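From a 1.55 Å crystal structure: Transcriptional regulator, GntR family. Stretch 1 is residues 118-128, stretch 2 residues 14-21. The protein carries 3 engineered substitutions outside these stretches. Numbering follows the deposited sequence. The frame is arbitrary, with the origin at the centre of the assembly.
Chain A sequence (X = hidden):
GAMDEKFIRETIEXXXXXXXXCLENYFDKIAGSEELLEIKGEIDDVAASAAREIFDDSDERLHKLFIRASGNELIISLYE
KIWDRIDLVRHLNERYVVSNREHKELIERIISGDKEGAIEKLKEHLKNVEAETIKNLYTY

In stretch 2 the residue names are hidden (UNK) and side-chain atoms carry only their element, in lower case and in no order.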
ATOM      1  N   ALA A 118       7.734  -8.604 -13.877  1.00 17.82           N
ATOM      2  CA  ALA A 118       6.431  -7.950 -13.916  1.00 15.03           C
ATOM      3  C   ALA A 118       6.335  -6.797 -12.942  1.00 14.61           C
ATOM      4  O   ALA A 118       5.834  -5.732 -13.302  1.00 14.58           O
ATOM      5  CB  ALA A 118       5.311  -8.916 -13.653  1.00 15.82           C
ATOM      6  N   ILE A 119       6.859  -6.995 -11.732  1.00 15.74           N
ATOM      7  CA  ILE A 119       6.858  -5.922 -10.747  1.00 14.03           C
ATOM      8  C   ILE A 119       7.696  -4.768 -11.244  1.00 16.49           C
ATOM      9  O   ILE A 119       7.301  -3.608 -11.167  1.00 16.58           O
ATOM     10  CB  ILE A 119       7.361  -6.477  -9.408  1.00 16.91           C
ATOM     11  CG1 ILE A 119       6.336  -7.469  -8.848  1.00 18.74           C
ATOM     12  CG2 ILE A 119       7.580  -5.310  -8.413  1.00 16.39           C
ATOM     13  CD1 ILE A 119       6.932  -8.397  -7.771  1.00 23.52           C
ATOM     14  N   GLU A 120       8.842  -5.078 -11.829  1.00 16.04           N
ATOM     15  CA  GLU A 120       9.695  -4.026 -12.400  1.00 18.59           C
ATOM     16  C   GLU A 120       8.947  -3.247 -13.480  1.00 19.65           C
ATOM     17  O   GLU A 120       9.014  -2.024 -13.521  1.00 17.77           O
ATOM     18  CB  GLU A 120      10.988  -4.586 -13.004  1.00 20.19           C
ATOM     19  CG  GLU A 120      11.994  -5.078 -12.003  1.00 24.84           C
ATOM     20  CD  GLU A 120      13.229  -5.693 -12.663  1.00 26.72           C
ATOM     21  OE1 GLU A 120      13.395  -5.611 -13.917  1.00 30.48           O
ATOM     22  OE2 GLU A 120      14.054  -6.254 -11.924  1.00 28.87           O
ATOM     23  N   LYS A 121       8.243  -3.945 -14.358  1.00 15.83           N
ATOM     24  CA  LYS A 121       7.560  -3.267 -15.466  1.00 16.97           C
ATOM     25  C   LYS A 121       6.405  -2.386 -14.977  1.00 17.08           C
ATOM     26  O   LYS A 121       6.176  -1.308 -15.528  1.00 16.42           O
ATOM     27  CB  LYS A 121       7.031  -4.274 -16.506  1.00 16.87           C
ATOM     28  CG  LYS A 121       6.559  -3.671 -17.825  1.00 19.71           C
ATOM     29  CD  LYS A 121       7.796  -3.082 -18.608  1.00 25.59           C
ATOM     30  CE  LYS A 121       7.489  -2.602 -19.979  1.00 33.68           C
ATOM     31  NZ  LYS A 121       8.755  -1.956 -20.515  1.00 27.51           N
ATOM     32  N   LEU A 122       5.673  -2.841 -13.972  1.00 14.22           N
ATOM     33  CA  LEU A 122       4.610  -2.061 -13.400  1.00 12.54           C
ATOM     34  C   LEU A 122       5.185  -0.748 -12.803  1.00 12.92           C
ATOM     35  O   LEU A 122       4.642   0.335 -13.034  1.00 14.54           O
ATOM     36  CB  LEU A 122       3.817  -2.903 -12.383  1.00 15.34           C
ATOM     37  CG  LEU A 122       2.753  -2.101 -11.607  1.00 13.17           C
ATOM     38  CD1 LEU A 122       1.752  -1.456 -12.513  1.00 12.01           C
ATOM     39  CD2 LEU A 122       1.997  -2.987 -10.626  1.00 14.73           C
ATOM     40  N   LYS A 123       6.254  -0.850 -12.028  1.00 14.20           N
ATOM     41  CA  LYS A 123       6.903   0.316 -11.402  1.00 17.14           C
ATOM     42  C   LYS A 123       7.402   1.238 -12.511  1.00 15.50           C
ATOM     43  O   LYS A 123       7.202   2.437 -12.435  1.00 17.75           O
ATOM     44  CB  LYS A 123       8.067  -0.085 -10.508  1.00 17.22           C
ATOM     45  CG  LYS A 123       7.626  -0.760  -9.213  1.00 18.05           C
ATOM     46  CD  LYS A 123       8.853  -1.185  -8.417  1.00 19.88           C
ATOM     47  CE  LYS A 123       8.440  -1.833  -7.130  1.00 24.49           C
ATOM     48  NZ  LYS A 123       9.579  -2.430  -6.349  1.00 30.48           N
ATOM     49  N   GLU A 124       8.040   0.680 -13.520  1.00 13.63           N
ATOM     50  CA  GLU A 124       8.547   1.493 -14.639  1.00 16.51           C
ATOM     51  C   GLU A 124       7.420   2.226 -15.325  1.00 16.65           C
ATOM     52  O   GLU A 124       7.551   3.414 -15.655  1.00 18.50           O
ATOM     53  CB  GLU A 124       9.283   0.607 -15.659  1.00 20.76           C
ATOM     54  CG  GLU A 124      10.569   0.017 -15.137  1.00 25.16           C
ATOM     55  CD  GLU A 124      11.096  -1.110 -16.053  1.00 32.33           C
ATOM     56  OE1 GLU A 124      10.529  -1.287 -17.173  1.00 30.91           O
ATOM     57  OE2 GLU A 124      12.078  -1.795 -15.640  1.00 30.55           O
ATOM     58  N   HIS A 125       6.303   1.532 -15.571  1.00 16.55           N
ATOM     59  CA  HIS A 125       5.168   2.138 -16.214  1.00 15.58           C
ATOM     60  C   HIS A 125       4.668   3.340 -15.428  1.00 17.65           C
ATOM     61  O   HIS A 125       4.433   4.437 -15.977  1.00 17.42           O
ATOM     62  CB  HIS A 125       4.047   1.110 -16.379  1.00 15.96           C
ATOM     63  CG  HIS A 125       2.725   1.707 -16.693  1.00 15.80           C
ATOM     64  ND1 HIS A 125       2.445   2.246 -17.936  1.00 18.34           N
ATOM     65  CD2 HIS A 125       1.641   1.947 -15.924  1.00 18.26           C
ATOM     66  CE1 HIS A 125       1.228   2.746 -17.925  1.00 19.56           C
ATOM     67  NE2 HIS A 125       0.719   2.590 -16.717  1.00 21.63           N
ATOM     68  N   LEU A 126       4.485   3.161 -14.125  1.00 16.23           N
ATOM     69  CA  LEU A 126       3.921   4.221 -13.328  1.00 13.76           C
ATOM     70  C   LEU A 126       4.901   5.374 -13.185  1.00 16.31           C
ATOM     71  O   LEU A 126       4.459   6.539 -13.248  1.00 16.58           O
ATOM     72  CB  LEU A 126       3.487   3.630 -11.954  1.00 16.75           C
ATOM     73  CG  LEU A 126       2.281   2.668 -12.024  1.00 16.11           C
ATOM     74  CD1 LEU A 126       2.066   1.967 -10.690  1.00 16.01           C
ATOM     75  CD2 LEU A 126       0.985   3.412 -12.452  1.00 17.65           C
ATOM     76  N   LYS A 127       6.190   5.106 -13.025  1.00 14.95           N
ATOM     77  CA  LYS A 127       7.193   6.169 -12.933  1.00 14.45           C
ATOM     78  C   LYS A 127       7.325   6.900 -14.264  1.00 21.12           C
ATOM     79  O   LYS A 127       7.566   8.100 -14.280  1.00 18.65           O
ATOM     80  CB  LYS A 127       8.530   5.697 -12.409  1.00 16.31           C
ATOM     81  CG  LYS A 127       8.387   5.149 -10.997  1.00 21.39           C
ATOM     82  CD  LYS A 127       9.568   5.367 -10.114  1.00 49.49           C
ATOM     83  CE  LYS A 127       9.413   4.568  -8.830  1.00 37.13           C
ATOM     84  NZ  LYS A 127      10.320   4.959  -7.703  1.00 66.63           N
ATOM     85  N   ASN A 128       7.146   6.177 -15.360  1.00 15.74           N
ATOM     86  CA  ASN A 128       7.252   6.787 -16.705  1.00 15.65           C
ATOM     87  C   ASN A 128       6.072   7.691 -16.946  1.00 17.79           C
ATOM     88  O   ASN A 128       6.267   8.821 -17.453  1.00 20.76           O
ATOM     89  CB  ASN A 128       7.284   5.699 -17.794  1.00 21.19           C
ATOM     90  CG  ASN A 128       8.643   4.996 -17.922  1.00 26.90           C
ATOM     91  OD1 ASN A 128       9.650   5.422 -17.372  1.00 26.64           O
ATOM     92  ND2 ASN A 128       8.663   3.927 -18.702  1.00 26.64           N
ATOM     93  N   UNK A  14       0.806   6.536  -4.483  1.00 11.15           N
ATOM     94  CA  UNK A  14      -0.277   5.724  -3.910  1.00 10.20           C
ATOM     95  C   UNK A  14      -0.597   4.540  -4.788  1.00 11.24           C
ATOM     96  O   UNK A  14      -0.808   3.407  -4.295  1.00 12.01           O
ATOM     97  c   UNK A  14      -1.523   6.590  -3.623  1.00 11.90           C
ATOM     98  o   UNK A  14      -1.141   7.638  -2.738  1.00 12.78           O
ATOM     99  c   UNK A  14      -2.632   5.785  -3.013  1.00 12.58           C
ATOM    100  N   UNK A  15      -0.618   4.704  -6.097  1.00 11.92           N
ATOM    101  CA  UNK A  15      -0.822   3.592  -7.006  1.00 12.08           C
ATOM    102  C   UNK A  15       0.280   2.566  -6.912  1.00 12.27           C
ATOM    103  O   UNK A  15       0.001   1.355  -6.942  1.00 13.44           O
ATOM    104  n   UNK A  15      -2.467   5.231 -13.060  1.00 16.52           N
ATOM    105  c   UNK A  15      -2.174   4.894  -8.740  1.00 13.59           C
ATOM    106  c   UNK A  15      -0.932   4.101  -8.462  1.00 13.15           C
ATOM    107  c   UNK A  15      -2.290   5.277 -10.227  1.00 14.28           C
ATOM    108  n   UNK A  15      -2.521   4.124 -11.040  1.00 13.28           N
ATOM    109  n   UNK A  15      -2.650   2.937 -12.985  1.00 15.83           N
ATOM    110  c   UNK A  15      -2.519   4.096 -12.368  1.00 15.43           C
ATOM    111  N   UNK A  16       1.540   3.008  -6.816  1.00 11.93           N
ATOM    112  CA  UNK A  16       2.694   2.066  -6.706  1.00 12.24           C
ATOM    113  C   UNK A  16       2.470   1.248  -5.437  1.00 12.28           C
ATOM    114  O   UNK A  16       2.523  -0.001  -5.464  1.00 14.13           O
ATOM    115  c   UNK A  16       4.020   2.784  -6.706  1.00 15.04           C
ATOM    116  c   UNK A  16       5.472   4.324  -8.125  1.00 16.85           C
ATOM    117  c   UNK A  16       4.319   3.402  -8.106  1.00 16.51           C
ATOM    118  c   UNK A  16       5.127   1.831  -6.324  1.00 16.49           C
ATOM    119  N   UNK A  17       2.215   1.932  -4.317  1.00 10.66           N
ATOM    120  CA  UNK A  17       1.948   1.250  -3.029  1.00 10.93           C
ATOM    121  C   UNK A  17       0.917   0.135  -3.184  1.00 13.74           C
ATOM    122  O   UNK A  17       1.169  -1.011  -2.727  1.00 14.89           O
ATOM    123  c   UNK A  17       1.551   2.275  -1.957  1.00 14.29           C
ATOM    124  c   UNK A  17      -0.943   3.329  -0.149  1.00 12.55           C
ATOM    125  c   UNK A  17       1.165   1.646  -0.604  1.00 15.34           C
ATOM    126  s   UNK A  17       0.621   2.865   0.567  1.00 15.06           S
ATOM    127  N   UNK A  18      -0.255   0.459  -3.703  1.00 11.18           N
ATOM    128  CA  UNK A  18      -1.368  -0.479  -3.707  1.00 10.41           C
ATOM    129  C   UNK A  18      -1.196  -1.525  -4.812  1.00 13.24           C
ATOM    130  O   UNK A  18      -1.381  -2.723  -4.594  1.00 12.27           O
ATOM    131  c   UNK A  18      -5.619   0.860  -2.494  1.00 14.82           C
ATOM    132  c   UNK A  18      -2.982   1.244  -2.742  1.00 11.04           C
ATOM    133  c   UNK A  18      -2.694   0.251  -3.867  1.00 11.63           C
ATOM    134  s   UNK A  18      -4.531   2.112  -2.891  1.00 14.19           S
ATOM    135  N   UNK A  19      -0.898  -1.091  -6.032  1.00 11.85           N
ATOM    136  CA  UNK A  19      -0.859  -2.027  -7.181  1.00 11.74           C
ATOM    137  C   UNK A  19       0.287  -3.011  -7.064  1.00 11.49           C
ATOM    138  O   UNK A  19       0.134  -4.192  -7.370  1.00 12.78           O
ATOM    139  o   UNK A  19      -2.671   1.291 -10.332  1.00 14.64           O
ATOM    140  c   UNK A  19      -2.039  -0.368  -8.721  1.00 12.72           C
ATOM    141  c   UNK A  19      -0.849  -1.245  -8.500  1.00 12.39           C
ATOM    142  o   UNK A  19      -1.347  -0.355 -10.963  1.00 17.00           O
ATOM    143  c   UNK A  19      -2.015   0.254 -10.096  1.00 14.86           C
ATOM    144  N   UNK A  20       1.463  -2.551  -6.683  1.00 12.18           N
ATOM    145  CA  UNK A  20       2.624  -3.424  -6.555  1.00 12.24           C
ATOM    146  C   UNK A  20       2.384  -4.397  -5.408  1.00 12.52           C
ATOM    147  O   UNK A  20       2.713  -5.577  -5.524  1.00 13.94           O
ATOM    148  c   UNK A  20       4.271  -1.866  -7.663  1.00 16.43           C
ATOM    149  c   UNK A  20       5.082  -3.586  -5.939  1.00 17.90           C
ATOM    150  c   UNK A  20       3.927  -2.651  -6.373  1.00 13.31           C
ATOM    151  N   UNK A  21       1.825  -3.931  -4.278  1.00 11.00           N
ATOM    152  CA  UNK A  21       1.521  -4.857  -3.198  1.00 11.90           C
ATOM    153  C   UNK A  21       0.640  -5.981  -3.722  1.00 12.13           C
ATOM    154  O   UNK A  21       0.858  -7.144  -3.379  1.00 12.14           O
ATOM    155  c   UNK A  21      -0.777  -5.661  -0.752  1.00 14.80           C
ATOM    156  c   UNK A  21      -1.033  -6.513   0.301  1.00 14.86           C
ATOM    157  c   UNK A  21       0.797  -4.142  -2.032  1.00 14.04           C
ATOM    158  c   UNK A  21      -0.113  -6.703   1.272  1.00 13.54           C
ATOM    159  c   UNK A  21       1.393  -5.293   0.108  1.00 14.15           C
ATOM    160  c   UNK A  21       1.100  -6.075   1.211  1.00 16.93           C
ATOM    161  c   UNK A  21       0.465  -5.058  -0.878  1.00 11.72           C
TER
HETATM  162  O   HOH W   1      -1.809   3.325 -15.778  0.93 18.84           O

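Position 14 has three side-chain atoms. The first carbon carries one oxygen and one carbon. None comes within reach of stretch 1. This is threonine, T14.

Position 15 has seven side-chain atoms: three carbons, a nitrogen, then a carbon that carries two more nitrogens. CA-to-CB points toward stretch 1. The flat end lies beside L126, whose CD2 is over one face of it. This is arginine, R15. Its CZ is 3.6 Å from L126 CD2. Its NH2 donates to water 1 at 2.9 Å, and the same water is hydrogen-bonded to H125 NE2 at 2.8 Å.

Position 16 has four carbons, forked at the first, with one arm two carbons long. CA-to-CB points sideways, but the end of the side chain comes nearer. It touches L126 and K127. This is isoleucine, I16. I16 CG1 is 3.7 Å from L126 CD1, and I16 CD1 is 4.0 Å from K127 CE.

Position 17 is an unbranched chain of two carbons, a sulfur and a carbon. It is out of reach of stretch 1. This is methionine, M17.

Position 18 has the same make-up, again without contact. This is methionine, M18. Both are buried, so they pack elsewhere in the structure.

Position 19 has three carbons, the third carrying two oxygens. CA-to-CB points toward stretch 1. One oxygen lies against L122, with L126 a little farther off. Two oxygens on the last carbon make a carboxylate, and three carbons make it glutamate, E19. E19 OE2 accepts from R15 NE at 2.9 Å and from R15 NH2 at 3.1 Å, forming a salt bridge between residues four apart, about one turn of the helix. E19 OE1 lies 3.6 Å from L122 CD1.

Position 20 has three carbons, forked at the first. It touches I119, L122 and K123. This is valine, V20. V20 CG1 is 3.9 Å from I119 CG2. V20 CG2 is 3.9 Å from both L122 CD2 and K123 CG.

Position 21 is one carbon followed by a six-carbon ring with no oxygen. It does not reach stretch 1. This is phenylalanine, F21.

The two helices run nearly antiparallel, at 161°, with axes 10.3 Å apart at closest approach. No direct hydrogen bond crosses between them. L126, V20 and I16 give up the most area to the contact, which buries 455 Å² in all, both sides summed. L122 and I119 extend it along V20. The R15–E19 pair stays within its own helix, so its charges are matched there while L126 packs on the guanidinium. Water 1 links R15 to H125.

Stretch 2 (14-21) TRIMMEVF
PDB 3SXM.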